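Local coordinates for protein cytosine-specific methyltransferase (PDB 3G7U) that probably transfers a methyl group from S-adenosyl-L-methionine to carbon 5 of cytosine in DNA, as do other C5-methyltransferases, at residues A[218-223]-A[245-250]; A[193-198]-A[225-230]. All blocks are in the same frame, centred on the assembly; numbering follows the deposited sequence.

Contact 1: A[218-223]-A[245-250]; sequences IKKDRK and AKLKNN
I218 and N250 meet through their backbones, the amide N of I218 donating to the carbonyl O of N250 at 2.7 Å, directly beside the antiparallel pair of strands 216-217 and 251-252. The same carbonyl also rests against the I218 side chain: with CG1 set between the backbone N and the carbonyl carbon (chi1 57°), this branch lies 3.4 Å from N250 O. K220 supplies the side-chain hydrogen bonds. Its chain passes the amide of N250, with CG 3.4 Å from N250 OD1, then bends at chi3 and chi4, and NZ ends in a fork of two acceptors. One is N250 OD1, 3.2 Å from K220 NZ, which is slightly tilted from the plane of that side-chain carbonyl; the other is L247 O, 2.9 Å from K220 NZ, where the tilt is larger, 34°. L247 O is therefore gripped twice, since N250 N reaches it from the opposite face. The ammonium probably gains from the partial negative charge of the helix end. Methyl CD1 of L247 packs on the aliphatic part of the lysine, 4.0 Å from K220 CD. N250 ND2 donates to two waters, one bridging to I218 O and the other, by longer bonds, to K220 O. Nearby, W231 of helix 225-231 touches I218, K220 and L247. N250, with its positive phi, is the C-prime residue of a Schellman motif, in which I251 N bonds to K246 O and N250 N to L247 O, turning the chain from helix 241-248 into strand 251-252.

Contact 2: A[193-198]-A[225-230]; sequences VKDALY and GFYEKL
The short helix 193-196 meets the first turn of helix 225-231 through two neighbouring aromatic residues, F226 and Y227, which handle the nonpolar and polar halves of the contact. Y227 reaches across with its hydroxyl, which donates to the main-chain O of D195 at 2.6 Å. That carbonyl oxygen lies near the plane of the phenol ring, at its edge, whereas seen from the acceptor the hydroxyl stands to one side of the C=O direction (118°) and 30° out of the carbonyl plane. CB of D195 is 3.6 Å from Y227 OH, and CB of Y198 also borders this hydroxyl. Y227 OH has a second partner, R222 NH2. The bond to D195 O ties helix 225-231 to the last turn of helix 193-196 in this C5-methyltransferase fold. F226 supplies the packing: its CG is anti to the backbone N (chi1 177°), and the far end of the ring lies obliquely against A196, CE2 at 3.7 Å from A196 CA and CZ at 3.8 Å from A196 CB. The two aromatic rings also touch each other, F226 CD2 standing 3.8 Å above one face of the Y227 ring, offset toward its rim, while CE1 of Y227 lies in the plane of the F226 ring at its edge. The A196 side chain also touches L327 of helix 321-328, and R326 NH2 of that helix donates to A196 O and Y198 O.

How the contacts relate
Segment 218-223, whose I218 and K220 serve contact 1, also touches contact 2 through K219 and R222. The centres of the two contacts lie about 12 Å apart, and their segments alternate along the chain. Besides its bond to the Y227 hydroxyl, R222 makes a cation-pi contact with Y198, its CZ lying 3.6 Å from Y198 CD1. K219 O packs against the same ring, 3.8 Å from Y198 CE2. Helices 225-231 and 241-248, one in each contact, follow each other in sequence, and W231 at the end of the first touches side chains from both contacts. Both contacts lie away from C81, the predicted active-site cysteine.

Contact 1: A[218-223]-A[245-250]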
loop_
_atom_site.group_PDB
_atom_site.type_symbol
_atom_site.label_atom_id
_atom_site.label_comp_id
_atom_site.label_asym_id
_atom_site.label_seq_id
_atom_site.Cartn_x
_atom_site.Cartn_y
_atom_site.Cartn_z
ATOM N N ILE A 218 8.145 -7.178 -21.119
ATOM C CA ILE A 218 7.536 -5.873 -21.320
ATOM C C ILE A 218 8.477 -4.929 -22.082
ATOM O O ILE A 218 9.682 -5.188 -22.204
ATOM C CB ILE A 218 7.184 -5.213 -19.979
ATOM C CG1 ILE A 218 8.439 -5.102 -19.108
ATOM C CG2 ILE A 218 6.099 -6.033 -19.236
ATOM C CD1 ILE A 218 8.358 -4.035 -18.026
ATOM N N LYS A 219 7.915 -3.840 -22.567
ATOM C CA LYS A 219 8.722 -2.745 -23.092
ATOM C C LYS A 219 8.996 -1.804 -21.943
ATOM O O LYS A 219 8.062 -1.374 -21.251
ATOM C CB LYS A 219 7.962 -1.994 -24.171
ATOM C CG LYS A 219 7.700 -2.801 -25.401
ATOM C CD LYS A 219 6.932 -1.955 -26.405
ATOM C CE LYS A 219 6.552 -2.793 -27.613
ATOM N NZ LYS A 219 7.677 -3.712 -27.966
ATOM N N LYS A 220 10.272 -1.538 -21.694
ATOM C CA LYS A 220 10.635 -0.513 -20.739
ATOM C C LYS A 220 11.583 0.503 -21.341
ATOM O O LYS A 220 12.757 0.548 -21.013
ATOM C CB LYS A 220 11.116 -1.070 -19.389
ATOM C CG LYS A 220 12.250 -2.029 -19.329
ATOM C CD LYS A 220 12.506 -2.263 -17.840
ATOM C CE LYS A 220 13.941 -1.978 -17.468
ATOM N NZ LYS A 220 14.753 -3.192 -17.226
ATOM N N ASP A 221 11.046 1.293 -22.257
ATOM C CA ASP A 221 11.802 2.346 -22.910
ATOM C C ASP A 221 11.120 3.681 -22.647
ATOM O O ASP A 221 10.928 4.482 -23.565
ATOM C CB ASP A 221 11.897 2.071 -24.419
ATOM C CG ASP A 221 10.538 1.800 -25.055
ATOM O OD1 ASP A 221 9.512 1.920 -24.347
ATOM O OD2 ASP A 221 10.495 1.450 -26.257
ATOM N N ARG A 222 10.691 3.895 -21.411
ATOM C CA ARG A 222 10.156 5.193 -21.043
ATOM C C ARG A 222 10.873 5.827 -19.887
ATOM O O ARG A 222 11.600 5.164 -19.119
ATOM C CB ARG A 222 8.655 5.190 -20.821
ATOM C CG ARG A 222 7.908 5.536 -22.041
ATOM C CD ARG A 222 6.514 5.896 -21.710
ATOM N NE ARG A 222 5.746 5.982 -22.927
ATOM C CZ ARG A 222 4.453 6.276 -22.967
ATOM N NH1 ARG A 222 3.823 6.332 -24.143
ATOM N NH2 ARG A 222 3.794 6.527 -21.841
ATOM N N LYS A 223 10.662 7.138 -19.809
ATOM C CA LYS A 223 11.421 8.044 -18.969
ATOM C C LYS A 223 10.443 8.904 -18.199
ATOM O O LYS A 223 9.350 9.234 -18.697
ATOM C CB LYS A 223 12.308 8.942 -19.848
ATOM C CG LYS A 223 13.323 8.196 -20.748
ATOM C CD LYS A 223 14.704 8.060 -20.091
ATOM C CE LYS A 223 14.819 6.840 -19.178
ATOM N NZ LYS A 223 16.176 6.771 -18.578
ATOM N N ALA A 245 16.335 -9.683 -10.845
ATOM C CA ALA A 245 17.057 -10.328 -11.954
ATOM C C ALA A 245 16.241 -10.404 -13.234
ATOM O O ALA A 245 16.722 -10.033 -14.296
ATOM C CB ALA A 245 17.523 -11.694 -11.550
ATOM N N LYS A 246 14.989 -10.842 -13.139
ATOM C CA LYS A 246 14.128 -10.884 -14.339
ATOM C C LYS A 246 13.816 -9.514 -14.892
ATOM O O LYS A 246 13.795 -9.343 -16.115
ATOM C CB LYS A 246 12.864 -11.724 -14.105
ATOM C CG LYS A 246 13.171 -13.223 -14.196
ATOM C CD LYS A 246 11.940 -14.081 -13.983
ATOM C CE LYS A 246 12.105 -15.511 -14.456
ATOM N NZ LYS A 246 13.052 -16.302 -13.632
ATOM N N LEU A 247 13.556 -8.533 -14.021
ATOM C CA LEU A 247 13.312 -7.173 -14.491
ATOM C C LEU A 247 14.468 -6.630 -15.344
ATOM O O LEU A 247 14.236 -5.883 -16.290
ATOM C CB LEU A 247 13.024 -6.224 -13.341
ATOM C CG LEU A 247 12.687 -4.779 -13.725
ATOM C CD1 LEU A 247 11.568 -4.676 -14.753
ATOM C CD2 LEU A 247 12.345 -3.943 -12.495
ATOM N N LYS A 248 15.696 -7.026 -15.014
ATOM C CA LYS A 248 16.876 -6.640 -15.803
ATOM C C LYS A 248 16.796 -7.173 -17.223
ATOM O O LYS A 248 17.390 -6.589 -18.113
ATOM C CB LYS A 248 18.176 -7.114 -15.152
ATOM C CG LYS A 248 18.652 -6.221 -14.025
ATOM C CD LYS A 248 19.785 -6.869 -13.209
ATOM C CE LYS A 248 20.052 -6.049 -11.936
ATOM N NZ LYS A 248 21.138 -6.624 -11.111
ATOM N N ASN A 249 16.035 -8.258 -17.415
ATOM C CA ASN A 249 15.748 -8.812 -18.732
ATOM C C ASN A 249 14.370 -8.464 -19.283
ATOM O O ASN A 249 13.865 -9.185 -20.138
ATOM C CB ASN A 249 15.923 -10.326 -18.688
ATOM C CG ASN A 249 17.391 -10.725 -18.498
ATOM O OD1 ASN A 249 17.701 -11.741 -17.884
ATOM N ND2 ASN A 249 18.296 -9.915 -19.037
ATOM N N ASN A 250 13.792 -7.370 -18.780
ATOM C CA ASN A 250 12.481 -6.836 -19.179
ATOM C C ASN A 250 11.339 -7.821 -18.954
ATOM O O ASN A 250 10.348 -7.803 -19.681
ATOM C CB ASN A 250 12.479 -6.365 -20.641
ATOM C CG ASN A 250 13.533 -5.267 -20.925
ATOM O OD1 ASN A 250 14.172 -4.738 -20.021
ATOM N ND2 ASN A 250 13.674 -4.914 -22.184
HETATM O O HOH W 1 11.588 -5.519 -24.096
HETATM O O HOH W 2 14.369 -1.744 -22.681
#

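Contact 2: A[193-198]-A[225-230]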
loop_
_atom_site.group_PDB
_atom_site.type_symbol
_atom_site.label_atom_id
_atom_site.label_comp_id
_atom_site.label_asym_id
_atom_site.label_seq_id
_atom_site.Cartn_x
_atom_site.Cartn_y
_atom_site.Cartn_z
ATOM N N VAL A 193 -4.307 6.190 -16.535
ATOM C CA VAL A 193 -4.383 4.750 -16.872
ATOM C C VAL A 193 -3.463 4.414 -18.050
ATOM O O VAL A 193 -2.636 3.506 -17.980
ATOM C CB VAL A 193 -5.857 4.344 -17.174
ATOM C CG1 VAL A 193 -5.959 2.892 -17.724
ATOM C CG2 VAL A 193 -6.708 4.527 -15.940
ATOM N N LYS A 194 -3.563 5.189 -19.127
ATOM C CA LYS A 194 -2.801 4.923 -20.330
ATOM C C LYS A 194 -1.319 4.946 -20.062
ATOM O O LYS A 194 -0.579 4.120 -20.584
ATOM C CB LYS A 194 -3.210 5.931 -21.431
ATOM C CG LYS A 194 -2.276 6.089 -22.625
ATOM C CD LYS A 194 -2.894 7.095 -23.635
ATOM C CE LYS A 194 -2.429 6.857 -25.083
ATOM N NZ LYS A 194 -3.317 7.569 -26.095
ATOM N N ASP A 195 -0.861 5.887 -19.239
ATOM C CA ASP A 195 0.572 5.958 -18.919
ATOM C C ASP A 195 0.999 4.790 -18.038
ATOM O O ASP A 195 2.108 4.273 -18.180
ATOM C CB ASP A 195 0.911 7.237 -18.141
ATOM C CG ASP A 195 0.555 8.520 -18.895
ATOM O OD1 ASP A 195 0.708 8.561 -20.134
ATOM O OD2 ASP A 195 0.127 9.489 -18.221
ATOM N N ALA A 196 0.128 4.394 -17.112
ATOM C CA ALA A 196 0.554 3.375 -16.111
ATOM C C ALA A 196 0.662 2.014 -16.775
ATOM O O ALA A 196 1.543 1.239 -16.442
ATOM C CB ALA A 196 -0.450 3.304 -14.959
ATOM N N LEU A 197 -0.200 1.774 -17.756
ATOM C CA LEU A 197 -0.297 0.461 -18.436
ATOM C C LEU A 197 0.607 0.326 -19.664
ATOM O O LEU A 197 0.631 -0.734 -20.294
ATOM C CB LEU A 197 -1.742 0.167 -18.805
ATOM C CG LEU A 197 -2.704 0.117 -17.626
ATOM C CD1 LEU A 197 -4.022 -0.483 -18.048
ATOM C CD2 LEU A 197 -2.099 -0.678 -16.470
ATOM N N TYR A 198 1.405 1.365 -19.947
ATOM C CA TYR A 198 2.302 1.403 -21.109
ATOM C C TYR A 198 3.202 0.190 -21.166
ATOM O O TYR A 198 3.895 -0.126 -20.170
ATOM C CB TYR A 198 3.215 2.649 -21.097
ATOM C CG TYR A 198 4.361 2.510 -22.095
ATOM C CD1 TYR A 198 4.144 2.770 -23.445
ATOM C CD2 TYR A 198 5.626 2.049 -21.705
ATOM C CE1 TYR A 198 5.156 2.616 -24.377
ATOM C CE2 TYR A 198 6.641 1.863 -22.634
ATOM C CZ TYR A 198 6.377 2.161 -23.972
ATOM O OH TYR A 198 7.338 2.012 -24.921
ATOM N N GLY A 225 9.363 10.366 -13.859
ATOM C CA GLY A 225 9.284 10.029 -12.446
ATOM C C GLY A 225 8.579 8.718 -12.155
ATOM O O GLY A 225 9.118 7.888 -11.440
ATOM N N PHE A 226 7.396 8.533 -12.739
ATOM C CA PHE A 226 6.592 7.308 -12.541
ATOM C C PHE A 226 7.351 6.047 -12.952
ATOM O O PHE A 226 7.321 5.033 -12.223
ATOM C CB PHE A 226 5.273 7.411 -13.311
ATOM C CG PHE A 226 4.414 6.179 -13.214
ATOM C CD1 PHE A 226 3.632 5.955 -12.077
ATOM C CD2 PHE A 226 4.379 5.233 -14.258
ATOM C CE1 PHE A 226 2.826 4.822 -11.976
ATOM C CE2 PHE A 226 3.570 4.077 -14.146
ATOM C CZ PHE A 226 2.788 3.891 -12.996
ATOM N N TYR A 227 8.057 6.121 -14.097
ATOM C CA TYR A 227 8.774 4.973 -14.647
ATOM C C TYR A 227 10.028 4.658 -13.885
ATOM O O TYR A 227 10.458 3.501 -13.844
ATOM C CB TYR A 227 9.056 5.167 -16.155
ATOM C CG TYR A 227 7.768 5.341 -16.916
ATOM C CD1 TYR A 227 6.902 4.254 -17.117
ATOM C CD2 TYR A 227 7.365 6.602 -17.377
ATOM C CE1 TYR A 227 5.678 4.410 -17.771
ATOM C CE2 TYR A 227 6.146 6.770 -18.040
ATOM C CZ TYR A 227 5.312 5.668 -18.242
ATOM O OH TYR A 227 4.107 5.818 -18.880
ATOM N N GLU A 228 10.626 5.669 -13.247
ATOM C CA GLU A 228 11.801 5.399 -12.380
ATOM C C GLU A 228 11.352 4.633 -11.143
ATOM O O GLU A 228 12.069 3.774 -10.642
ATOM C CB GLU A 228 12.510 6.681 -11.897
ATOM C CG GLU A 228 12.623 7.862 -12.876
ATOM C CD GLU A 228 13.409 7.578 -14.177
ATOM O OE1 GLU A 228 14.349 6.743 -14.173
ATOM O OE2 GLU A 228 13.081 8.221 -15.215
ATOM N N LYS A 229 10.186 4.994 -10.631
ATOM C CA LYS A 229 9.580 4.288 -9.485
ATOM C C LYS A 229 9.098 2.903 -9.925
ATOM O O LYS A 229 9.170 1.930 -9.175
ATOM C CB LYS A 229 8.411 5.101 -8.928
ATOM C CG LYS A 229 8.840 6.348 -8.209
ATOM C CD LYS A 229 7.741 6.888 -7.303
ATOM C CE LYS A 229 8.249 8.150 -6.526
ATOM N NZ LYS A 229 9.549 7.892 -5.809
ATOM N N LEU A 230 8.627 2.810 -11.164
ATOM C CA LEU A 230 8.089 1.535 -11.672
ATOM C C LEU A 230 9.165 0.459 -11.844
ATOM O O LEU A 230 8.948 -0.687 -11.478
ATOM C CB LEU A 230 7.291 1.754 -12.972
ATOM C CG LEU A 230 6.422 0.621 -13.527
ATOM C CD1 LEU A 230 5.177 0.375 -12.622
ATOM C CD2 LEU A 230 5.946 0.997 -14.938
#